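Local coordinates for disease resistance protein RRS1 (Arabidopsis thaliana, PDB 4C6S) that recognises the bacterial effectors AvrRps4 and PopP2 as a complex with RPS4, binds W-box DNA, and uses its TIR domain for homo- and heterodimerization, at residues S22-A27 / V61-G66; K31-V36 / D138-H143; K80-Q85 / R114-I119; V94-G99 / S129-E134. All coordinates share one frame; numbering follows the deposited sequence.

Contact 1: residues S22-A27 / V61-G66. With NA (sodium ion), chain H.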
loop_
_atom_site.group_PDB
_atom_site.type_symbol
_atom_site.label_atom_id
_atom_site.label_comp_id
_atom_site.label_asym_id
_atom_site.label_seq_id
_atom_site.Cartn_x
_atom_site.Cartn_y
_atom_site.Cartn_z
ATOM N N SER A 22 1.019 -6.058 2.876
ATOM C CA SER A 22 0.188 -5.963 4.081
ATOM C C SER A 22 -1.241 -5.592 3.657
ATOM O O SER A 22 -2.217 -6.036 4.267
ATOM C CB SER A 22 0.757 -4.966 5.098
ATOM O OG SER A 22 0.552 -3.622 4.701
ATOM N N HIS A 23 -1.360 -4.797 2.602
ATOM C CA HIS A 23 -2.683 -4.427 2.113
ATOM C C HIS A 23 -3.344 -5.614 1.450
ATOM O O HIS A 23 -4.558 -5.799 1.575
ATOM C CB HIS A 23 -2.612 -3.252 1.130
ATOM C CG HIS A 23 -1.988 -2.029 1.712
ATOM N ND1 HIS A 23 -2.605 -1.254 2.667
ATOM C CD2 HIS A 23 -0.788 -1.439 1.467
ATOM C CE1 HIS A 23 -1.819 -0.237 2.986
ATOM N NE2 HIS A 23 -0.713 -0.328 2.258
ATOM N N LEU A 24 -2.553 -6.403 0.727
ATOM C CA LEU A 24 -3.071 -7.597 0.055
ATOM C C LEU A 24 -3.570 -8.607 1.082
ATOM O O LEU A 24 -4.665 -9.152 0.944
ATOM C CB LEU A 24 -1.995 -8.235 -0.843
ATOM C CG LEU A 24 -2.393 -9.533 -1.572
ATOM C CD1 LEU A 24 -3.633 -9.329 -2.453
ATOM C CD2 LEU A 24 -1.225 -10.033 -2.419
ATOM N N SER A 25 -2.773 -8.847 2.122
ATOM C CA SER A 25 -3.177 -9.734 3.205
ATOM C C SER A 25 -4.462 -9.272 3.880
ATOM O O SER A 25 -5.360 -10.088 4.169
ATOM C CB SER A 25 -2.061 -9.826 4.257
ATOM O OG SER A 25 -2.409 -10.697 5.316
ATOM N N GLU A 26 -4.550 -7.975 4.162
ATOM C CA GLU A 26 -5.724 -7.467 4.866
ATOM C C GLU A 26 -6.950 -7.549 3.960
ATOM O O GLU A 26 -8.063 -7.793 4.434
ATOM C CB GLU A 26 -5.484 -6.038 5.366
ATOM C CG GLU A 26 -6.725 -5.317 5.886
ATOM C CD GLU A 26 -7.296 -5.921 7.163
ATOM O OE1 GLU A 26 -6.641 -6.794 7.783
ATOM O OE2 GLU A 26 -8.409 -5.506 7.551
ATOM N N ALA A 27 -6.760 -7.350 2.661
ATOM C CA ALA A 27 -7.896 -7.420 1.741
ATOM C C ALA A 27 -8.419 -8.853 1.621
ATOM O O ALA A 27 -9.630 -9.085 1.558
ATOM C CB ALA A 27 -7.512 -6.850 0.375
ATOM N N VAL A 61 0.202 -17.319 -3.650
ATOM C CA VAL A 61 0.330 -16.053 -4.371
ATOM C C VAL A 61 1.768 -15.574 -4.236
ATOM O O VAL A 61 2.193 -15.192 -3.141
ATOM C CB VAL A 61 -0.585 -14.986 -3.787
ATOM C CG1 VAL A 61 -0.363 -13.643 -4.509
ATOM C CG2 VAL A 61 -2.038 -15.414 -3.882
ATOM N N MET A 62 2.523 -15.605 -5.335
ATOM C CA MET A 62 3.914 -15.170 -5.315
ATOM C C MET A 62 3.976 -13.717 -5.742
ATOM O O MET A 62 3.654 -13.395 -6.885
ATOM C CB MET A 62 4.753 -16.017 -6.271
ATOM C CG MET A 62 4.785 -17.489 -5.857
ATOM S SD MET A 62 5.822 -18.549 -6.889
ATOM C CE MET A 62 7.333 -17.659 -6.848
ATOM N N VAL A 63 4.342 -12.836 -4.816
ATOM C CA VAL A 63 4.505 -11.425 -5.149
ATOM C C VAL A 63 5.960 -11.210 -5.473
ATOM O O VAL A 63 6.839 -11.367 -4.618
ATOM C CB VAL A 63 4.088 -10.519 -3.997
ATOM C CG1 VAL A 63 4.386 -9.067 -4.358
ATOM C CG2 VAL A 63 2.607 -10.713 -3.707
ATOM N N LEU A 64 6.226 -10.887 -6.734
ATOM C CA LEU A 64 7.580 -10.924 -7.260
ATOM C C LEU A 64 8.128 -9.519 -7.362
ATOM O O LEU A 64 7.366 -8.576 -7.611
ATOM C CB LEU A 64 7.581 -11.586 -8.639
ATOM C CG LEU A 64 7.115 -13.045 -8.586
ATOM C CD1 LEU A 64 6.620 -13.522 -9.940
ATOM C CD2 LEU A 64 8.239 -13.944 -8.084
ATOM N N PRO A 65 9.446 -9.364 -7.138
ATOM C CA PRO A 65 10.090 -8.048 -7.254
ATOM C C PRO A 65 10.312 -7.711 -8.722
ATOM O O PRO A 65 11.383 -7.949 -9.286
ATOM C CB PRO A 65 11.419 -8.245 -6.526
ATOM C CG PRO A 65 11.734 -9.707 -6.706
ATOM C CD PRO A 65 10.398 -10.421 -6.726
ATOM N N GLY A 66 9.280 -7.146 -9.335
ATOM C CA GLY A 66 9.256 -6.986 -10.775
ATOM C C GLY A 66 10.248 -6.004 -11.346
ATOM O O GLY A 66 10.507 -6.026 -12.551
HETATM NA NA NA H . -4.691 -8.178 8.018
#
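L24 projects from helix 20-30 onto strand 59-65 and meets V61 and V63, the two valines that stand on the same side of the strand. The leucine reaches them with one methyl group. L24 CD2 lies 4.1 Å from V63 CG2 and 4.3 Å from V61 CG1, so a single branch spans both side chains. L24 and V63 do not meet head-on: they slide past each other in opposite directions, methyl beside methyl. The leucine torsion explains the reach, for CG stands opposite the backbone N (chi1 178°) and the branched end is carried out toward the sheet. In V63, CG2 is the branch set opposite the carbonyl carbon, and this is the methyl that receives L24. The same helix also presents polar groups. E26 bends at chi2 (67°), and its OE1 binds a sodium ion at 2.4 Å while OE2 forms a salt bridge with R29. S22 OG pairs with S129 N of the second subunit, and H23 stacks on H23 of that subunit. Beta-branched valines suit a central parallel strand and keep its face compact; the longer leucine spans the gap between helix and sheet, where the nearest CA atoms, of L24 and V63, are 10.0 Å apart. V132 and I135 of helix 128-143 and I10 of strand 8-12 pack round L24 as well. The chemistry implies a helix divided by chemistry: L24, facing the sheet, is held by dispersion and the hydrophobic effect, without directional bonds, while S22, H23 and E26, directed elsewhere, hold a sodium ion in this crystal and meet the second subunit.

Contact 2: residues K31-V36 / D138-H143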
loop_
_atom_site.group_PDB
_atom_site.type_symbol
_atom_site.label_atom_id
_atom_site.label_comp_id
_atom_site.label_asym_id
_atom_site.label_seq_id
_atom_site.Cartn_x
_atom_site.Cartn_y
_atom_site.Cartn_z
ATOM N N LYS A 31 -12.208 -10.419 2.960
ATOM C CA LYS A 31 -13.036 -11.179 2.041
ATOM C C LYS A 31 -13.371 -12.523 2.664
ATOM O O LYS A 31 -14.136 -13.308 2.100
ATOM C CB LYS A 31 -12.267 -11.392 0.731
ATOM C CG LYS A 31 -13.127 -11.844 -0.434
ATOM C CD LYS A 31 -14.052 -10.722 -0.881
ATOM C CE LYS A 31 -14.839 -11.116 -2.118
ATOM N NZ LYS A 31 -15.566 -9.950 -2.714
ATOM N N GLY A 32 -12.801 -12.787 3.836
ATOM C CA GLY A 32 -13.075 -14.025 4.540
ATOM C C GLY A 32 -12.103 -15.116 4.144
ATOM O O GLY A 32 -12.361 -16.304 4.361
ATOM N N ILE A 33 -10.970 -14.712 3.590
ATOM C CA ILE A 33 -9.987 -15.667 3.112
ATOM C C ILE A 33 -8.763 -15.674 4.020
ATOM O O ILE A 33 -7.976 -14.729 4.025
ATOM C CB ILE A 33 -9.578 -15.359 1.660
ATOM C CG1 ILE A 33 -10.783 -15.488 0.723
ATOM C CG2 ILE A 33 -8.469 -16.277 1.206
ATOM C CD1 ILE A 33 -10.504 -14.957 -0.679
ATOM N N ASN A 34 -8.613 -16.747 4.790
ATOM C CA ASN A 34 -7.479 -16.877 5.695
ATOM C C ASN A 34 -6.185 -16.865 4.901
ATOM O O ASN A 34 -6.123 -17.414 3.793
ATOM C CB ASN A 34 -7.577 -18.174 6.477
ATOM C CG ASN A 34 -8.842 -18.258 7.289
ATOM O OD1 ASN A 34 -9.318 -17.253 7.817
ATOM N ND2 ASN A 34 -9.401 -19.458 7.393
ATOM N N ASN A 35 -5.153 -16.232 5.448
ATOM C CA ASN A 35 -3.895 -16.150 4.706
ATOM C C ASN A 35 -2.703 -15.952 5.625
ATOM O O ASN A 35 -2.852 -15.501 6.772
ATOM C CB ASN A 35 -3.954 -15.068 3.610
ATOM C CG ASN A 35 -3.988 -13.651 4.173
ATOM O OD1 ASN A 35 -2.946 -12.992 4.308
ATOM N ND2 ASN A 35 -5.183 -13.175 4.507
ATOM N N VAL A 36 -1.527 -16.334 5.140
ATOM C CA VAL A 36 -0.306 -16.113 5.896
ATOM C C VAL A 36 0.698 -15.540 4.917
ATOM O O VAL A 36 0.538 -15.668 3.696
ATOM C CB VAL A 36 0.250 -17.407 6.521
ATOM C CG1 VAL A 36 -0.785 -18.051 7.427
ATOM C CG2 VAL A 36 0.668 -18.371 5.426
ATOM N N ASP A 138 -9.707 -12.459 -8.245
ATOM C CA ASP A 138 -9.230 -13.654 -8.932
ATOM C C ASP A 138 -9.161 -14.831 -7.960
ATOM O O ASP A 138 -9.713 -15.902 -8.242
ATOM C CB ASP A 138 -7.847 -13.353 -9.541
ATOM C CG ASP A 138 -7.242 -14.537 -10.291
ATOM O OD1 ASP A 138 -7.934 -15.550 -10.530
ATOM O OD2 ASP A 138 -6.051 -14.443 -10.664
ATOM N N VAL A 139 -8.496 -14.639 -6.822
ATOM C CA VAL A 139 -8.359 -15.724 -5.841
ATOM C C VAL A 139 -9.725 -16.148 -5.313
ATOM O O VAL A 139 -10.035 -17.341 -5.227
ATOM C CB VAL A 139 -7.421 -15.319 -4.684
ATOM C CG1 VAL A 139 -7.464 -16.365 -3.554
ATOM C CG2 VAL A 139 -5.994 -15.142 -5.220
ATOM N N TYR A 140 -10.551 -15.160 -4.996
ATOM C CA TYR A 140 -11.881 -15.432 -4.445
ATOM C C TYR A 140 -12.768 -16.227 -5.382
ATOM O O TYR A 140 -13.309 -17.259 -5.004
ATOM C CB TYR A 140 -12.572 -14.110 -4.107
ATOM C CG TYR A 140 -14.003 -14.262 -3.638
ATOM C CD1 TYR A 140 -14.292 -14.882 -2.435
ATOM C CD2 TYR A 140 -15.058 -13.769 -4.395
ATOM C CE1 TYR A 140 -15.601 -15.015 -1.999
ATOM C CE2 TYR A 140 -16.368 -13.893 -3.966
ATOM C CZ TYR A 140 -16.629 -14.521 -2.764
ATOM O OH TYR A 140 -17.921 -14.652 -2.319
ATOM N N GLU A 141 -12.926 -15.737 -6.609
ATOM C CA GLU A 141 -13.873 -16.346 -7.527
ATOM C C GLU A 141 -13.362 -17.683 -8.039
ATOM O O GLU A 141 -14.140 -18.564 -8.370
ATOM C CB GLU A 141 -14.205 -15.387 -8.671
ATOM C CG GLU A 141 -14.984 -14.173 -8.181
ATOM C CD GLU A 141 -15.630 -13.383 -9.293
ATOM O OE1 GLU A 141 -15.843 -13.940 -10.390
ATOM O OE2 GLU A 141 -15.934 -12.193 -9.062
ATOM N N THR A 142 -12.043 -17.837 -8.084
ATOM C CA THR A 142 -11.476 -19.074 -8.595
ATOM C C THR A 142 -11.511 -20.197 -7.555
ATOM O O THR A 142 -11.662 -21.359 -7.906
ATOM C CB THR A 142 -10.033 -18.858 -9.103
ATOM O OG1 THR A 142 -10.014 -17.749 -10.012
ATOM C CG2 THR A 142 -9.525 -20.091 -9.821
ATOM N N HIS A 143 -11.390 -19.857 -6.275
ATOM C CA HIS A 143 -11.122 -20.888 -5.264
ATOM C C HIS A 143 -11.984 -20.865 -4.010
ATOM O O HIS A 143 -12.010 -21.847 -3.259
ATOM C CB HIS A 143 -9.645 -20.829 -4.858
ATOM C CG HIS A 143 -8.709 -21.029 -6.005
ATOM N ND1 HIS A 143 -8.575 -22.238 -6.646
ATOM C CD2 HIS A 143 -7.882 -20.164 -6.644
ATOM C CE1 HIS A 143 -7.696 -22.118 -7.630
ATOM N NE2 HIS A 143 -7.258 -20.869 -7.643
#
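Next to Y140, whose ring lies under K31, the carbonyl O of D138 is gripped twice by T142: by OG1 at 2.6 Å and by the backbone N at 3.0 Å, from opposite faces of the carbonyl plane. Threonine suits this turn because its short hydroxyl folds back on its own helix. Across the contact, K31 crosses the tyrosine at about a right angle. Its CE sits 3.5 Å from the centroid of the Y140 ring, almost on the normal, a CH-pi contact; K31 NZ follows at 4.5 Å from that centroid in a cation-pi interaction. A bend at chi2 (69°) lays the lysine chain over the face. I33 takes the edge instead, near the ring plane, with CD1 4.0 Å from Y140 CA and close to V139 CG1. From strand 35-39, N35 ND2 donates to I33 O at 3.2 Å, nearly straight (172°) and in the carbonyl plane. G32, with positive phi, ends helix 20-30 in a Schellman motif. The turn leading into edge strand 35-39 thus rests on the last turns of helix 128-143, with V8 of strand 8-12, L28 of helix 20-30 and F144 closing round I33.

Contact 3: residues K80-Q85 / R114-I119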
loop_
_atom_site.group_PDB
_atom_site.type_symbol
_atom_site.label_atom_id
_atom_site.label_comp_id
_atom_site.label_asym_id
_atom_site.label_seq_id
_atom_site.Cartn_x
_atom_site.Cartn_y
_atom_site.Cartn_z
ATOM N N LYS A 80 12.252 -22.076 -4.527
ATOM C CA LYS A 80 11.940 -22.850 -3.332
ATOM C C LYS A 80 10.473 -22.705 -2.922
ATOM O O LYS A 80 9.946 -23.564 -2.211
ATOM C CB LYS A 80 12.863 -22.460 -2.173
ATOM C CG LYS A 80 12.663 -21.033 -1.675
ATOM C CD LYS A 80 13.735 -20.663 -0.655
ATOM C CE LYS A 80 13.337 -19.424 0.134
ATOM N NZ LYS A 80 14.067 -18.198 -0.268
ATOM N N VAL A 81 9.816 -21.634 -3.374
ATOM C CA VAL A 81 8.394 -21.469 -3.103
ATOM C C VAL A 81 7.557 -22.343 -4.036
ATOM O O VAL A 81 6.646 -23.049 -3.594
ATOM C CB VAL A 81 7.942 -19.996 -3.232
ATOM C CG1 VAL A 81 6.445 -19.898 -3.032
ATOM C CG2 VAL A 81 8.653 -19.145 -2.202
ATOM N N LEU A 82 7.872 -22.299 -5.325
ATOM C CA LEU A 82 7.102 -23.040 -6.319
ATOM C C LEU A 82 7.249 -24.550 -6.138
ATOM O O LEU A 82 6.319 -25.310 -6.421
ATOM C CB LEU A 82 7.513 -22.640 -7.739
ATOM C CG LEU A 82 6.693 -23.299 -8.851
ATOM C CD1 LEU A 82 5.234 -22.903 -8.720
ATOM C CD2 LEU A 82 7.228 -22.960 -10.231
ATOM N N GLU A 83 8.410 -24.986 -5.651
ATOM C CA GLU A 83 8.651 -26.407 -5.477
ATOM C C GLU A 83 7.722 -26.969 -4.418
ATOM O O GLU A 83 7.428 -28.162 -4.415
ATOM C CB GLU A 83 10.121 -26.682 -5.162
ATOM C CG GLU A 83 11.014 -26.536 -6.393
ATOM C CD GLU A 83 12.473 -26.842 -6.118
ATOM O OE1 GLU A 83 12.847 -26.947 -4.929
ATOM O OE2 GLU A 83 13.244 -26.975 -7.097
ATOM N N CYS A 84 7.222 -26.096 -3.545
ATOM C CA CYS A 84 6.253 -26.515 -2.535
ATOM C C CYS A 84 4.898 -26.875 -3.140
ATOM O O CYS A 84 4.066 -27.494 -2.474
ATOM C CB CYS A 84 6.051 -25.422 -1.489
ATOM S SG CYS A 84 7.426 -25.167 -0.360
ATOM N N GLN A 85 4.667 -26.479 -4.392
ATOM C CA GLN A 85 3.388 -26.754 -5.032
ATOM C C GLN A 85 3.139 -28.241 -5.244
ATOM O O GLN A 85 2.011 -28.705 -5.113
ATOM C CB GLN A 85 3.252 -26.041 -6.376
ATOM C CG GLN A 85 1.850 -26.204 -6.970
ATOM C CD GLN A 85 1.786 -25.956 -8.463
ATOM O OE1 GLN A 85 2.811 -25.900 -9.142
ATOM N NE2 GLN A 85 0.572 -25.813 -8.984
ATOM N N ARG A 114 8.660 -21.084 -16.315
ATOM C CA ARG A 114 8.311 -21.808 -15.089
ATOM C C ARG A 114 6.926 -22.458 -15.180
ATOM O O ARG A 114 6.460 -23.091 -14.223
ATOM C CB ARG A 114 8.371 -20.878 -13.867
ATOM C CG ARG A 114 9.704 -20.172 -13.666
ATOM C CD ARG A 114 10.878 -21.137 -13.553
ATOM N NE ARG A 114 12.135 -20.407 -13.656
ATOM C CZ ARG A 114 13.339 -20.966 -13.705
ATOM N NH1 ARG A 114 13.472 -22.280 -13.654
ATOM N NH2 ARG A 114 14.420 -20.201 -13.819
ATOM N N GLY A 115 6.268 -22.307 -16.328
ATOM C CA GLY A 115 4.946 -22.882 -16.528
ATOM C C GLY A 115 3.838 -22.143 -15.795
ATOM O O GLY A 115 2.812 -22.737 -15.456
ATOM N N LEU A 116 4.032 -20.850 -15.549
ATOM C CA LEU A 116 3.042 -20.068 -14.803
ATOM C C LEU A 116 2.329 -19.080 -15.728
ATOM O O LEU A 116 2.977 -18.328 -16.456
ATOM C CB LEU A 116 3.708 -19.337 -13.631
ATOM C CG LEU A 116 4.421 -20.253 -12.629
ATOM C CD1 LEU A 116 5.247 -19.442 -11.654
ATOM C CD2 LEU A 116 3.418 -21.094 -11.880
ATOM N N SER A 117 0.999 -19.078 -15.696
ATOM C CA SER A 117 0.227 -18.288 -16.650
ATOM C C SER A 117 -0.774 -17.357 -15.985
ATOM O O SER A 117 -1.370 -16.503 -16.649
ATOM C CB SER A 117 -0.506 -19.216 -17.614
ATOM O OG SER A 117 -1.299 -20.138 -16.887
ATOM N N ARG A 118 -0.977 -17.526 -14.680
ATOM C CA ARG A 118 -1.894 -16.654 -13.944
ATOM C C ARG A 118 -1.107 -15.502 -13.341
ATOM O O ARG A 118 -0.398 -15.671 -12.344
ATOM C CB ARG A 118 -2.638 -17.434 -12.864
ATOM C CG ARG A 118 -3.496 -18.544 -13.439
ATOM C CD ARG A 118 -4.277 -19.251 -12.353
ATOM N NE ARG A 118 -5.186 -18.347 -11.654
ATOM C CZ ARG A 118 -5.881 -18.696 -10.578
ATOM N NH1 ARG A 118 -5.757 -19.922 -10.086
ATOM N NH2 ARG A 118 -6.694 -17.825 -9.993
ATOM N N ILE A 119 -1.224 -14.337 -13.973
ATOM C CA ILE A 119 -0.308 -13.240 -13.730
ATOM C C ILE A 119 -1.073 -11.919 -13.579
ATOM O O ILE A 119 -1.928 -11.576 -14.409
ATOM C CB ILE A 119 0.709 -13.126 -14.899
ATOM C CG1 ILE A 119 1.469 -14.441 -15.096
ATOM C CG2 ILE A 119 1.678 -11.975 -14.673
ATOM C CD1 ILE A 119 2.367 -14.436 -16.327
#
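L82 and L116 supply the apolar part of this contact, reaching toward each other tip to tip, with L82 CD1 4.1 Å from L116 CD2. In L82, CG lies opposite the backbone N (chi1 -176°), which sends the branched end out from helix 74-82 toward the loop after helix 104-113. Its other methyl touches both the main chain and the base of the side chain of R114: L82 CD2 is 4.1 Å from R114 O and 4.3 Å from R114 CB. Arginine fits here because its aliphatic base can border the leucine while the charged end leads away, NH2 forming a salt bridge with E110 of helix 104-113. W74 is a shared apolar neighbour of L82, R114 and L116.

Backbone bonds shape both sides. Q85 N to L82 O, 2.9 Å, and C84 N to V81 O, 3.1 Å, carry the chain on in tight turns where helix 74-82 gives way. On the other segment, G115 adopts positive phi in a Schellman motif that ends helix 104-113, a conformation that suits glycine. Among polar side chains, Q85 NE2 bonds to the backbone O of Q91.

All three touching residues stay partly exposed, and the two segments bury a modest 109 Å². The chemistry therefore implies a small apolar contact at the surface between the end of helix 74-82 and the loop after helix 104-113: leucine methyls find each other by dispersion and shed water, whereas the directional bonding is left to backbone and charged groups directed elsewhere.

Contact 4: residues V94-G99 / S129-E134. With NA (sodium ion), chain G.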
loop_
_atom_site.group_PDB
_atom_site.type_symbol
_atom_site.label_atom_id
_atom_site.label_comp_id
_atom_site.label_asym_id
_atom_site.label_seq_id
_atom_site.Cartn_x
_atom_site.Cartn_y
_atom_site.Cartn_z
ATOM N N VAL A 94 -0.671 -18.153 -8.164
ATOM C CA VAL A 94 -0.968 -16.875 -8.801
ATOM C C VAL A 94 0.267 -15.997 -8.649
ATOM O O VAL A 94 0.855 -15.941 -7.565
ATOM C CB VAL A 94 -2.180 -16.200 -8.138
ATOM C CG1 VAL A 94 -2.448 -14.834 -8.771
ATOM C CG2 VAL A 94 -3.405 -17.102 -8.262
ATOM N N SER A 95 0.681 -15.329 -9.729
ATOM C CA SER A 95 1.919 -14.553 -9.696
ATOM C C SER A 95 1.600 -13.077 -9.842
ATOM O O SER A 95 0.718 -12.701 -10.604
ATOM C CB SER A 95 2.859 -14.978 -10.827
ATOM O OG SER A 95 3.313 -16.307 -10.623
ATOM N N VAL A 96 2.327 -12.243 -9.108
ATOM C CA VAL A 96 2.087 -10.805 -9.169
ATOM C C VAL A 96 3.402 -10.116 -9.465
ATOM O O VAL A 96 4.358 -10.221 -8.676
ATOM C CB VAL A 96 1.536 -10.275 -7.827
ATOM C CG1 VAL A 96 1.265 -8.775 -7.910
ATOM C CG2 VAL A 96 0.240 -11.020 -7.431
ATOM N N LEU A 97 3.466 -9.425 -10.608
ATOM C CA LEU A 97 4.673 -8.688 -10.973
ATOM C C LEU A 97 4.508 -7.294 -10.406
ATOM O O LEU A 97 3.807 -6.461 -10.989
ATOM C CB LEU A 97 4.857 -8.626 -12.491
ATOM C CG LEU A 97 4.996 -9.974 -13.173
ATOM C CD1 LEU A 97 5.187 -9.808 -14.688
ATOM C CD2 LEU A 97 6.199 -10.708 -12.595
ATOM N N TYR A 98 5.130 -7.048 -9.256
ATOM C CA TYR A 98 4.905 -5.797 -8.541
ATOM C C TYR A 98 6.112 -4.871 -8.633
ATOM O O TYR A 98 7.246 -5.282 -8.358
ATOM C CB TYR A 98 4.559 -6.058 -7.064
ATOM C CG TYR A 98 4.308 -4.758 -6.342
ATOM C CD1 TYR A 98 3.124 -4.056 -6.542
ATOM C CD2 TYR A 98 5.269 -4.198 -5.515
ATOM C CE1 TYR A 98 2.903 -2.827 -5.925
ATOM C CE2 TYR A 98 5.052 -2.983 -4.889
ATOM C CZ TYR A 98 3.862 -2.310 -5.093
ATOM O OH TYR A 98 3.652 -1.106 -4.485
ATOM N N GLY A 99 5.886 -3.614 -9.007
ATOM C CA GLY A 99 6.965 -2.644 -9.006
ATOM C C GLY A 99 6.640 -1.464 -9.896
ATOM O O GLY A 99 5.813 -1.593 -10.802
ATOM N N SER A 129 -4.289 -0.096 -4.928
ATOM C CA SER A 129 -5.501 -0.557 -4.273
ATOM C C SER A 129 -6.337 -1.328 -5.284
ATOM O O SER A 129 -6.961 -2.332 -4.945
ATOM C CB SER A 129 -6.309 0.591 -3.658
ATOM O OG SER A 129 -6.679 1.539 -4.640
ATOM N N ILE A 130 -6.331 -0.870 -6.532
ATOM C CA ILE A 130 -7.036 -1.589 -7.595
ATOM C C ILE A 130 -6.353 -2.937 -7.853
ATOM O O ILE A 130 -7.026 -3.966 -7.963
ATOM C CB ILE A 130 -7.111 -0.761 -8.891
ATOM C CG1 ILE A 130 -7.946 0.494 -8.666
ATOM C CG2 ILE A 130 -7.751 -1.590 -10.010
ATOM C CD1 ILE A 130 -9.416 0.202 -8.459
ATOM N N LEU A 131 -5.023 -2.939 -7.913
ATOM C CA LEU A 131 -4.262 -4.178 -8.123
ATOM C C LEU A 131 -4.588 -5.195 -7.037
ATOM O O LEU A 131 -4.841 -6.370 -7.338
ATOM C CB LEU A 131 -2.758 -3.904 -8.149
ATOM C CG LEU A 131 -1.853 -5.132 -8.270
ATOM C CD1 LEU A 131 -2.185 -5.937 -9.552
ATOM C CD2 LEU A 131 -0.377 -4.673 -8.279
ATOM N N VAL A 132 -4.605 -4.749 -5.785
ATOM C CA VAL A 132 -5.005 -5.645 -4.697
ATOM C C VAL A 132 -6.400 -6.217 -4.936
ATOM O O VAL A 132 -6.608 -7.429 -4.802
ATOM C CB VAL A 132 -4.954 -4.951 -3.326
ATOM C CG1 VAL A 132 -5.682 -5.786 -2.252
ATOM C CG2 VAL A 132 -3.506 -4.736 -2.917
ATOM N N GLU A 133 -7.356 -5.355 -5.268
ATOM C CA GLU A 133 -8.724 -5.827 -5.492
ATOM C C GLU A 133 -8.768 -6.831 -6.635
ATOM O O GLU A 133 -9.542 -7.783 -6.592
ATOM C CB GLU A 133 -9.673 -4.669 -5.801
ATOM C CG GLU A 133 -9.966 -3.769 -4.610
ATOM C CD GLU A 133 -10.999 -2.695 -4.926
ATOM O OE1 GLU A 133 -11.044 -2.224 -6.086
ATOM O OE2 GLU A 133 -11.765 -2.322 -4.010
ATOM N N GLU A 134 -7.940 -6.618 -7.656
ATOM C CA GLU A 134 -7.903 -7.539 -8.792
ATOM C C GLU A 134 -7.387 -8.901 -8.369
ATOM O O GLU A 134 -7.912 -9.930 -8.792
ATOM C CB GLU A 134 -7.047 -6.956 -9.923
ATOM C CG GLU A 134 -7.740 -5.789 -10.580
ATOM C CD GLU A 134 -6.892 -5.079 -11.607
ATOM O OE1 GLU A 134 -5.653 -5.259 -11.591
ATOM O OE2 GLU A 134 -7.475 -4.336 -12.425
HETATM NA NA NA G . -4.753 -7.583 -12.249
#
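L131 meets Y98 and V96 from helix 128-143, and its side chain can be followed outward atom by atom. CB leaves the helix toward strand 92-98, and CG stands opposite the backbone N (chi1 176°), carrying the fork across the gap between helix and sheet. There the branches part. CD2 reaches the strand: it lies 4.0 Å from Y98 CD1, at the edge of the ring and in its plane, and 4.4 Å from V96 CG1. CD1 turns to the sodium ion's neighbourhood, 4.1 Å from the metal, a distance of mere proximity and not of binding. The ion is held instead by E134 OE1 at 2.6 Å, three residues further along the helix, with H120 ND1 and one further atom from elsewhere in the structure; a carboxylate is a natural ligand for a hard cation, and the extended glutamate chain brings it there.

Y98 is suited to the end of the strand because it is amphipathic. Its ring edge accepts the leucine methyl, F20 stacks on the ring, and OH bonds to D128. V96, deeper in the sheet, offers a compact beta-branched surface. G99 then takes backbone angles that favour glycine as the strand gives way to loop.

Helix 128-143 lying against strand 92-98 fits the TIR domain, a flavodoxin-like fold with helices on both faces of a five-stranded parallel sheet in the order 2-1-3-4-5.

In the fold
Contacts 1 and 4 are the buried ones, their centres about 7 Å apart, and share neighbouring strands: M62 N to V94 O and L64 N to V96 O, both 2.8 Å, are probable hydrogen bonds. A27 and V132 join their helices, which both touch the second subunit, as in the AE interface of plant TIR domains. Contact 2, which shares helix 128-143 with contact 4, meets contact 1 through a probable hydrogen bond of 2.6 Å between S25 OG and N35 OD1. Contact 3 is a surface contact, with its centre about 18 Å from that of contact 2, yet R118 NH2 forms a 2.6 Å salt bridge with D138 OD1. The sodium ions belong to contacts 1 and 4.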